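Local coordinates for protein uridylate-specific endoribonuclease nsp11 (Prrsv 16244b, PDB 5EYI) that probably degrades the 5'-polyuridines made during copying of the viral poly(A) region, helping the virus evade host double-stranded RNA sensors, at residues Ala12-Phe26 with Pro38-Leu52. The protein carries 1 engineered substitution. Numbering follows the deposited sequence.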
# COMPACT_ATOMS: atom_id res chain seq x y z
N ALA A 12 -0.10 -8.14 -24.40
CA ALA A 12 1.02 -8.69 -25.16
C ALA A 12 2.29 -7.87 -24.94
O ALA A 12 3.35 -8.45 -24.74
CB ALA A 12 0.69 -8.77 -26.65
N HIS A 13 2.18 -6.54 -24.96
CA HIS A 13 3.34 -5.66 -24.75
C HIS A 13 4.01 -5.97 -23.41
O HIS A 13 5.23 -6.12 -23.34
CB HIS A 13 2.97 -4.18 -24.78
CG HIS A 13 2.42 -3.69 -26.08
ND1 HIS A 13 2.57 -4.38 -27.26
CD2 HIS A 13 1.74 -2.56 -26.38
CE1 HIS A 13 1.98 -3.70 -28.23
NE2 HIS A 13 1.48 -2.59 -27.73
N ASN A 14 3.21 -6.12 -22.36
CA ASN A 14 3.73 -6.44 -21.03
C ASN A 14 4.49 -7.76 -20.97
O ASN A 14 5.31 -7.94 -20.08
CB ASN A 14 2.61 -6.41 -19.98
CG ASN A 14 1.98 -5.03 -19.82
OD1 ASN A 14 2.59 -4.02 -20.15
ND2 ASN A 14 0.77 -4.98 -19.32
N LEU A 15 4.20 -8.69 -21.89
CA LEU A 15 4.97 -9.94 -22.04
C LEU A 15 6.13 -9.86 -23.06
O LEU A 15 6.81 -10.84 -23.29
CB LEU A 15 4.02 -11.09 -22.42
CG LEU A 15 3.01 -11.51 -21.35
CD1 LEU A 15 1.93 -12.39 -21.95
CD2 LEU A 15 3.71 -12.22 -20.21
N GLY A 16 6.34 -8.69 -23.65
CA GLY A 16 7.43 -8.47 -24.60
C GLY A 16 7.11 -8.76 -26.06
O GLY A 16 8.03 -8.95 -26.86
N PHE A 17 5.83 -8.77 -26.42
CA PHE A 17 5.41 -9.05 -27.78
C PHE A 17 4.72 -7.83 -28.37
O PHE A 17 3.74 -7.31 -27.80
CB PHE A 17 4.49 -10.28 -27.82
CG PHE A 17 5.16 -11.54 -27.38
CD1 PHE A 17 5.28 -11.84 -26.03
CD2 PHE A 17 5.70 -12.42 -28.31
CE1 PHE A 17 5.92 -13.00 -25.62
CE2 PHE A 17 6.33 -13.59 -27.90
CZ PHE A 17 6.44 -13.88 -26.56
N TYR A 18 5.26 -7.35 -29.49
CA TYR A 18 4.74 -6.19 -30.21
C TYR A 18 4.40 -6.49 -31.67
O TYR A 18 3.43 -5.94 -32.19
CB TYR A 18 5.74 -5.03 -30.15
CG TYR A 18 6.07 -4.58 -28.75
CD1 TYR A 18 6.97 -5.29 -27.98
CD2 TYR A 18 5.49 -3.43 -28.20
CE1 TYR A 18 7.29 -4.89 -26.69
CE2 TYR A 18 5.80 -3.02 -26.91
CZ TYR A 18 6.71 -3.75 -26.17
OH TYR A 18 7.04 -3.39 -24.89
N PHE A 19 5.21 -7.31 -32.33
CA PHE A 19 4.96 -7.67 -33.73
C PHE A 19 3.95 -8.79 -33.86
O PHE A 19 3.90 -9.68 -33.03
CB PHE A 19 6.27 -8.09 -34.44
CG PHE A 19 7.13 -6.94 -34.89
CD1 PHE A 19 6.62 -5.95 -35.73
CD2 PHE A 19 8.46 -6.85 -34.49
CE1 PHE A 19 7.41 -4.89 -36.15
CE2 PHE A 19 9.26 -5.79 -34.92
CZ PHE A 19 8.73 -4.81 -35.74
N SER A 20 3.15 -8.74 -34.93
CA SER A 20 2.28 -9.83 -35.31
C SER A 20 2.23 -9.95 -36.82
O SER A 20 2.07 -8.95 -37.51
CB SER A 20 0.86 -9.59 -34.82
OG SER A 20 0.05 -10.71 -35.13
N PRO A 21 2.35 -11.19 -37.34
CA PRO A 21 2.09 -11.35 -38.77
C PRO A 21 0.60 -11.23 -39.13
O PRO A 21 0.31 -10.85 -40.26
CB PRO A 21 2.61 -12.75 -39.06
CG PRO A 21 2.49 -13.47 -37.77
CD PRO A 21 2.72 -12.46 -36.70
N ASP A 22 -0.31 -11.52 -38.19
CA ASP A 22 -1.74 -11.69 -38.51
C ASP A 22 -2.74 -10.76 -37.80
O ASP A 22 -3.79 -10.49 -38.34
CB ASP A 22 -2.17 -13.15 -38.29
CG ASP A 22 -1.89 -13.67 -36.87
OD1 ASP A 22 -0.74 -13.50 -36.39
OD2 ASP A 22 -2.79 -14.26 -36.25
N LEU A 23 -2.41 -10.27 -36.61
CA LEU A 23 -3.32 -9.48 -35.78
C LEU A 23 -3.17 -7.98 -36.03
O LEU A 23 -2.09 -7.43 -35.87
CB LEU A 23 -3.06 -9.76 -34.31
CG LEU A 23 -3.42 -11.17 -33.84
CD1 LEU A 23 -2.89 -11.40 -32.43
CD2 LEU A 23 -4.93 -11.37 -33.90
N THR A 24 -4.27 -7.33 -36.40
CA THR A 24 -4.22 -5.94 -36.85
C THR A 24 -3.91 -4.94 -35.75
O THR A 24 -3.36 -3.88 -36.05
CB THR A 24 -5.53 -5.50 -37.55
OG1 THR A 24 -6.65 -5.73 -36.68
CG2 THR A 24 -5.70 -6.27 -38.84
N GLN A 25 -4.22 -5.28 -34.50
CA GLN A 25 -3.97 -4.35 -33.39
C GLN A 25 -2.49 -4.27 -32.98
O GLN A 25 -2.12 -3.44 -32.16
CB GLN A 25 -4.87 -4.66 -32.17
CG GLN A 25 -4.49 -5.88 -31.32
CD GLN A 25 -5.19 -7.15 -31.75
OE1 GLN A 25 -5.39 -7.38 -32.94
NE2 GLN A 25 -5.56 -7.99 -30.78
N PHE A 26 -1.67 -5.14 -33.54
CA PHE A 26 -0.23 -5.08 -33.31
C PHE A 26 0.51 -4.60 -34.55
O PHE A 26 -0.06 -4.54 -35.63
CB PHE A 26 0.25 -6.45 -32.87
CG PHE A 26 -0.31 -6.88 -31.55
CD1 PHE A 26 0.15 -6.29 -30.38
CD2 PHE A 26 -1.32 -7.83 -31.48
CE1 PHE A 26 -0.37 -6.67 -29.16
CE2 PHE A 26 -1.86 -8.21 -30.25
CZ PHE A 26 -1.38 -7.63 -29.09
N PRO A 38 9.98 -12.07 -31.56
CA PRO A 38 8.83 -12.51 -30.76
C PRO A 38 7.54 -12.04 -31.43
O PRO A 38 7.42 -10.86 -31.78
CB PRO A 38 9.03 -11.82 -29.41
CG PRO A 38 10.46 -11.40 -29.39
CD PRO A 38 10.84 -11.13 -30.81
N VAL A 39 6.60 -12.95 -31.66
CA VAL A 39 5.36 -12.59 -32.35
C VAL A 39 4.13 -13.00 -31.53
O VAL A 39 4.08 -14.08 -30.97
CB VAL A 39 5.29 -13.17 -33.78
CG1 VAL A 39 6.21 -12.39 -34.71
CG2 VAL A 39 5.62 -14.66 -33.80
N VAL A 40 3.16 -12.09 -31.46
CA VAL A 40 1.86 -12.38 -30.89
C VAL A 40 0.96 -12.72 -32.08
O VAL A 40 1.00 -12.04 -33.10
CB VAL A 40 1.29 -11.23 -30.02
CG1 VAL A 40 1.23 -9.90 -30.77
CG2 VAL A 40 -0.08 -11.60 -29.47
N THR A 41 0.19 -13.78 -31.94
CA THR A 41 -0.46 -14.40 -33.08
C THR A 41 -1.59 -15.32 -32.63
O THR A 41 -1.65 -15.70 -31.45
CB THR A 41 0.56 -15.21 -33.91
OG1 THR A 41 -0.06 -15.73 -35.10
CG2 THR A 41 1.16 -16.37 -33.09
N THR A 42 -2.49 -15.66 -33.55
CA THR A 42 -3.47 -16.73 -33.31
C THR A 42 -3.08 -18.03 -34.03
O THR A 42 -3.81 -19.02 -33.94
CB THR A 42 -4.91 -16.33 -33.69
OG1 THR A 42 -5.00 -16.08 -35.09
CG2 THR A 42 -5.33 -15.11 -32.93
N GLN A 43 -1.93 -18.03 -34.71
CA GLN A 43 -1.42 -19.22 -35.40
C GLN A 43 -0.30 -19.85 -34.60
O GLN A 43 0.75 -19.23 -34.39
CB GLN A 43 -0.90 -18.83 -36.77
CG GLN A 43 -1.96 -18.20 -37.66
CD GLN A 43 -1.38 -17.59 -38.91
OE1 GLN A 43 -0.27 -17.93 -39.32
NE2 GLN A 43 -2.12 -16.67 -39.52
N ASN A 44 -0.51 -21.09 -34.15
CA ASN A 44 0.51 -21.81 -33.41
C ASN A 44 1.56 -22.42 -34.37
O ASN A 44 1.65 -23.64 -34.55
CB ASN A 44 -0.12 -22.88 -32.52
CG ASN A 44 0.90 -23.58 -31.63
OD1 ASN A 44 2.01 -23.08 -31.41
ND2 ASN A 44 0.53 -24.75 -31.12
N ASN A 45 2.37 -21.54 -34.95
CA ASN A 45 3.31 -21.93 -35.98
C ASN A 45 4.67 -22.24 -35.37
O ASN A 45 5.38 -21.35 -34.90
CB ASN A 45 3.42 -20.82 -37.01
CG ASN A 45 4.07 -21.28 -38.29
OD1 ASN A 45 5.04 -22.05 -38.28
ND2 ASN A 45 3.55 -20.81 -39.41
N GLU A 46 5.04 -23.52 -35.40
CA GLU A 46 6.32 -23.98 -34.85
C GLU A 46 7.55 -23.39 -35.54
O GLU A 46 8.64 -23.45 -34.99
CB GLU A 46 6.38 -25.51 -34.84
CG GLU A 46 5.50 -26.11 -33.75
CD GLU A 46 5.20 -27.58 -33.97
OE1 GLU A 46 4.52 -27.91 -34.96
OE2 GLU A 46 5.62 -28.40 -33.12
N LYS A 47 7.39 -22.82 -36.73
CA LYS A 47 8.46 -22.05 -37.35
C LYS A 47 8.79 -20.73 -36.62
O LYS A 47 9.82 -20.13 -36.91
CB LYS A 47 8.15 -21.76 -38.83
CG LYS A 47 8.05 -23.02 -39.67
CD LYS A 47 7.88 -22.73 -41.15
CE LYS A 47 6.50 -22.18 -41.48
NZ LYS A 47 6.10 -22.54 -42.87
N TRP A 48 7.91 -20.28 -35.72
CA TRP A 48 8.13 -19.07 -34.93
C TRP A 48 8.42 -19.44 -33.48
O TRP A 48 7.50 -19.51 -32.67
CB TRP A 48 6.91 -18.14 -35.03
CG TRP A 48 6.42 -17.94 -36.44
CD1 TRP A 48 7.15 -18.02 -37.60
CD2 TRP A 48 5.09 -17.61 -36.84
NE1 TRP A 48 6.36 -17.78 -38.68
CE2 TRP A 48 5.08 -17.53 -38.25
CE3 TRP A 48 3.89 -17.39 -36.14
CZ2 TRP A 48 3.93 -17.22 -38.98
CZ3 TRP A 48 2.74 -17.09 -36.87
CH2 TRP A 48 2.77 -17.01 -38.27
N PRO A 49 9.70 -19.67 -33.13
CA PRO A 49 10.01 -20.25 -31.82
C PRO A 49 9.71 -19.37 -30.62
O PRO A 49 9.49 -19.89 -29.54
CB PRO A 49 11.51 -20.56 -31.91
CG PRO A 49 12.03 -19.62 -32.93
CD PRO A 49 10.93 -19.43 -33.92
N ASP A 50 9.73 -18.05 -30.80
CA ASP A 50 9.32 -17.13 -29.74
C ASP A 50 7.98 -16.55 -30.17
O ASP A 50 7.91 -15.73 -31.08
CB ASP A 50 10.38 -16.06 -29.52
CG ASP A 50 11.74 -16.67 -29.23
OD1 ASP A 50 11.92 -17.22 -28.12
OD2 ASP A 50 12.62 -16.65 -30.11
N ARG A 51 6.91 -17.04 -29.56
CA ARG A 51 5.58 -16.65 -29.96
C ARG A 51 4.61 -16.69 -28.80
O ARG A 51 4.74 -17.51 -27.90
CB ARG A 51 5.08 -17.52 -31.12
CG ARG A 51 4.97 -19.00 -30.79
CD ARG A 51 4.42 -19.80 -31.97
NE ARG A 51 4.17 -21.19 -31.58
CZ ARG A 51 5.09 -22.12 -31.37
NH1 ARG A 51 6.40 -21.86 -31.49
NH2 ARG A 51 4.71 -23.35 -31.02
N LEU A 52 3.65 -15.78 -28.84
CA LEU A 52 2.60 -15.70 -27.84
C LEU A 52 1.33 -16.02 -28.60
O LEU A 52 0.88 -15.20 -29.39
CB LEU A 52 2.54 -14.29 -27.24
CG LEU A 52 1.50 -14.07 -26.14
CD1 LEU A 52 1.79 -14.96 -24.94
CD2 LEU A 52 1.45 -12.60 -25.75
O HOH W 1 7.60 -8.29 -30.90
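Phe17, Pro21 and Asp22 of Ala12-Phe26 meet the parallel strands 39-41 and 51-55 and the loop joining them in the N-terminal domain of nsp11, away from the predicted active-site residues. Polar contacts to the strand backbone begin with one main-chain bond, Val40 N to Phe19 O (3.0 Å, N-H...O angle 161°); beside it the Ser20 hydroxyl OG donates to Val40 O at 2.6 Å. The same hydroxyl accepts from Asp22 N and Leu23 N, an ST turn and ST motif in one, so three bonds fix its position. A bridging water accepts from Tyr18 N and donates to Pro38 O.

The Asp22 carboxylate accepts three hydrogen bonds from Thr41 and Thr42. With chi1 at 56° CG sits between the backbone N and the carbonyl carbon, which brings the carboxylate to these two residues at the end of strand 39-41. OD2 takes Thr42 N on its syn lone pair, nearly straight at 172°, and also receives Thr42 OG1; Thr41 OG1 reaches OD1 at 2.7 Å from above the carboxylate plane. Thr41 OG1 in turn accepts from Gln43 N, a second ST turn.

Apolar packing falls into three groups. The Phe17 ring carries Leu52 CB over its centre, 3.6 Å from the centroid, while Val39 N lies at its edge. Ala12 CB, from the last turn of helix 9-14, and Leu15 CD1, just past it, both touch Leu52 CD2; Gly16 completes a Schellman motif there. Pro21 CG rests obliquely against Trp48 CH2 at 3.6 Å. On Phe26, Val40 CG1 stands over the ring face, 3.4 Å from the centroid.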